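Local coordinates for protein alpha-galactosidase (Lactobacillus brevis, PDB 3MI6) that probably hydrolyses terminal, non-reducing alpha-D-galactose residues of alpha-galactosides, at residues T379-W384 with G410-P415. Sequence-based numbering, arbitrary orientation.
Sequences TSLGDW and GLWFEP
The carboxylate of Glu414 sets OE1 against Leu381, while OE2 accepts a hydrogen bond from the backbone N-H of Asn481, a predicted substrate-binding residue. On the Leu381 side the partner is a methyl group, with Glu414 OE1 and Leu381 CD2 4.0 Å apart. The Glu414 chain reaches there fully extended, with CG anti to the backbone N (chi1 -165°).

Trp384 makes the main apolar part of the contact. Its six-membered ring points its edge at the backbone of Glu414. Trp384 CZ2 lies 3.1 Å from Glu414 O, which sits near the ring plane. Phe413 comes to one face of this indole, toward the rim, with Phe413 CD1 3.7 Å from Trp384 CE3. The pair is an offset edge-to-face stack with the edge of Phe413 toward Trp384, planes at 60° and centroids 5.6 Å apart. The opposite face carries the backbone N of Gly382. With CG beside the backbone N (chi1 -54°), the indole of Trp384 turns toward 410-415, where its six-membered ring meets Glu414 and Phe413.

Both segments belong to the TIM barrel domain of the enzyme, in which strand 408-413 is the third strand. Glu414 and Pro415 follow at its C-terminal end. Residues 379-384 belong to the long loop after strand 363-366, so the loop packs at the end of the barrel where such enzymes carry their active site.

Trp412 CZ3 meets the edge of Trp384 at CH2, 3.9 Å away. Leu381 CD1 lies at the edge of Trp412, 4.4 Å from CH2. An alanine in place of Trp384 would probably open a gap beside Phe413 and Trp412 and leave the Phe413 edge without the ring it packs on. At the other end of Trp412, the NE1 hydrogen is donated to OD2 of Asp479, the predicted nucleophile.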
loop_
_atom_site.group_PDB
_atom_site.type_symbol
_atom_site.label_atom_id
_atom_site.label_comp_id
_atom_site.label_asym_id
_atom_site.label_seq_id
_atom_site.Cartn_x
_atom_site.Cartn_y
_atom_site.Cartn_z
ATOM N N THR D 379 31.386 -27.027 30.781
ATOM C CA THR D 379 31.847 -28.211 31.513
ATOM C C THR D 379 30.712 -28.865 32.282
ATOM O O THR D 379 29.823 -28.173 32.746
ATOM C CB THR D 379 32.937 -27.863 32.579
ATOM O OG1 THR D 379 32.396 -28.051 33.891
ATOM C CG2 THR D 379 33.422 -26.410 32.457
ATOM N N SER D 380 30.737 -30.190 32.407
ATOM C CA SER D 380 29.803 -30.933 33.279
ATOM C C SER D 380 28.414 -31.177 32.721
ATOM O O SER D 380 27.596 -31.841 33.353
ATOM C CB SER D 380 29.477 -30.174 34.575
ATOM O OG SER D 380 30.632 -29.634 35.185
ATOM N N LEU D 381 28.137 -30.623 31.548
ATOM C CA LEU D 381 26.904 -30.937 30.850
ATOM C C LEU D 381 26.841 -32.420 30.540
ATOM O O LEU D 381 27.448 -32.881 29.597
ATOM C CB LEU D 381 26.785 -30.115 29.568
ATOM C CG LEU D 381 25.498 -29.290 29.439
ATOM C CD1 LEU D 381 25.088 -28.659 30.767
ATOM C CD2 LEU D 381 25.657 -28.227 28.374
ATOM N N GLY D 382 26.101 -33.160 31.352
ATOM C CA GLY D 382 25.958 -34.595 31.186
ATOM C C GLY D 382 26.067 -35.290 32.531
ATOM O O GLY D 382 25.725 -36.458 32.671
ATOM N N ASP D 383 26.548 -34.552 33.524
ATOM C CA ASP D 383 26.763 -35.083 34.863
ATOM C C ASP D 383 25.633 -34.691 35.808
ATOM O O ASP D 383 25.804 -33.859 36.701
ATOM C CB ASP D 383 28.090 -34.575 35.418
ATOM C CG ASP D 383 29.279 -35.142 34.685
ATOM O OD1 ASP D 383 29.109 -36.157 33.978
ATOM O OD2 ASP D 383 30.381 -34.573 34.825
ATOM N N TRP D 384 24.480 -35.311 35.612
ATOM C CA TRP D 384 23.276 -34.941 36.341
ATOM C C TRP D 384 23.252 -35.479 37.774
ATOM O O TRP D 384 22.352 -36.223 38.178
ATOM C CB TRP D 384 22.039 -35.346 35.536
ATOM C CG TRP D 384 22.099 -34.777 34.143
ATOM C CD1 TRP D 384 22.194 -35.473 32.971
ATOM C CD2 TRP D 384 22.115 -33.387 33.786
ATOM N NE1 TRP D 384 22.245 -34.603 31.908
ATOM C CE2 TRP D 384 22.200 -33.317 32.381
ATOM C CE3 TRP D 384 22.053 -32.197 34.520
ATOM C CZ2 TRP D 384 22.225 -32.104 31.690
ATOM C CZ3 TRP D 384 22.076 -30.990 33.834
ATOM C CH2 TRP D 384 22.158 -30.952 32.430
ATOM N N GLY D 410 11.867 -26.686 42.322
ATOM C CA GLY D 410 12.089 -27.110 40.957
ATOM C C GLY D 410 13.545 -26.938 40.603
ATOM O O GLY D 410 14.244 -26.132 41.234
ATOM N N LEU D 411 14.010 -27.704 39.617
ATOM C CA LEU D 411 15.380 -27.559 39.131
ATOM C C LEU D 411 15.522 -27.782 37.628
ATOM O O LEU D 411 14.626 -28.293 36.970
ATOM C CB LEU D 411 16.380 -28.417 39.937
ATOM C CG LEU D 411 16.550 -29.918 39.669
ATOM C CD1 LEU D 411 17.371 -30.122 38.430
ATOM C CD2 LEU D 411 17.231 -30.611 40.833
ATOM N N TRP D 412 16.688 -27.402 37.121
ATOM C CA TRP D 412 16.980 -27.241 35.704
ATOM C C TRP D 412 17.835 -28.402 35.182
ATOM O O TRP D 412 18.894 -28.708 35.723
ATOM C CB TRP D 412 17.730 -25.909 35.559
ATOM C CG TRP D 412 18.208 -25.511 34.205
ATOM C CD1 TRP D 412 17.665 -24.557 33.408
ATOM C CD2 TRP D 412 19.372 -25.998 33.512
ATOM N NE1 TRP D 412 18.397 -24.425 32.254
ATOM C CE2 TRP D 412 19.451 -25.300 32.291
ATOM C CE3 TRP D 412 20.348 -26.961 33.801
ATOM C CZ2 TRP D 412 20.461 -25.541 31.349
ATOM C CZ3 TRP D 412 21.351 -27.193 32.872
ATOM C CH2 TRP D 412 21.401 -26.490 31.661
ATOM N N PHE D 413 17.360 -29.063 34.140
ATOM C CA PHE D 413 18.175 -30.006 33.399
ATOM C C PHE D 413 18.318 -29.523 31.957
ATOM O O PHE D 413 17.491 -28.742 31.469
ATOM C CB PHE D 413 17.516 -31.382 33.367
ATOM C CG PHE D 413 17.430 -32.055 34.700
ATOM C CD1 PHE D 413 18.440 -32.902 35.127
ATOM C CD2 PHE D 413 16.327 -31.864 35.518
ATOM C CE1 PHE D 413 18.356 -33.531 36.358
ATOM C CE2 PHE D 413 16.235 -32.488 36.741
ATOM C CZ PHE D 413 17.251 -33.321 37.166
ATOM N N GLU D 414 19.361 -30.005 31.280
ATOM C CA GLU D 414 19.496 -29.889 29.825
ATOM C C GLU D 414 19.954 -31.249 29.308
ATOM O O GLU D 414 21.099 -31.403 28.895
ATOM C CB GLU D 414 20.501 -28.790 29.436
ATOM C CG GLU D 414 20.452 -28.361 27.966
ATOM C CD GLU D 414 21.454 -27.260 27.626
ATOM O OE1 GLU D 414 21.974 -26.604 28.548
ATOM O OE2 GLU D 414 21.724 -27.041 26.427
ATOM N N PRO D 415 19.042 -32.239 29.333
ATOM C CA PRO D 415 19.266 -33.676 29.092
ATOM C C PRO D 415 19.974 -34.002 27.786
ATOM O O PRO D 415 20.970 -34.740 27.783
ATOM C CB PRO D 415 17.848 -34.237 29.009
ATOM C CG PRO D 415 17.027 -33.298 29.790
ATOM C CD PRO D 415 17.613 -31.944 29.542
#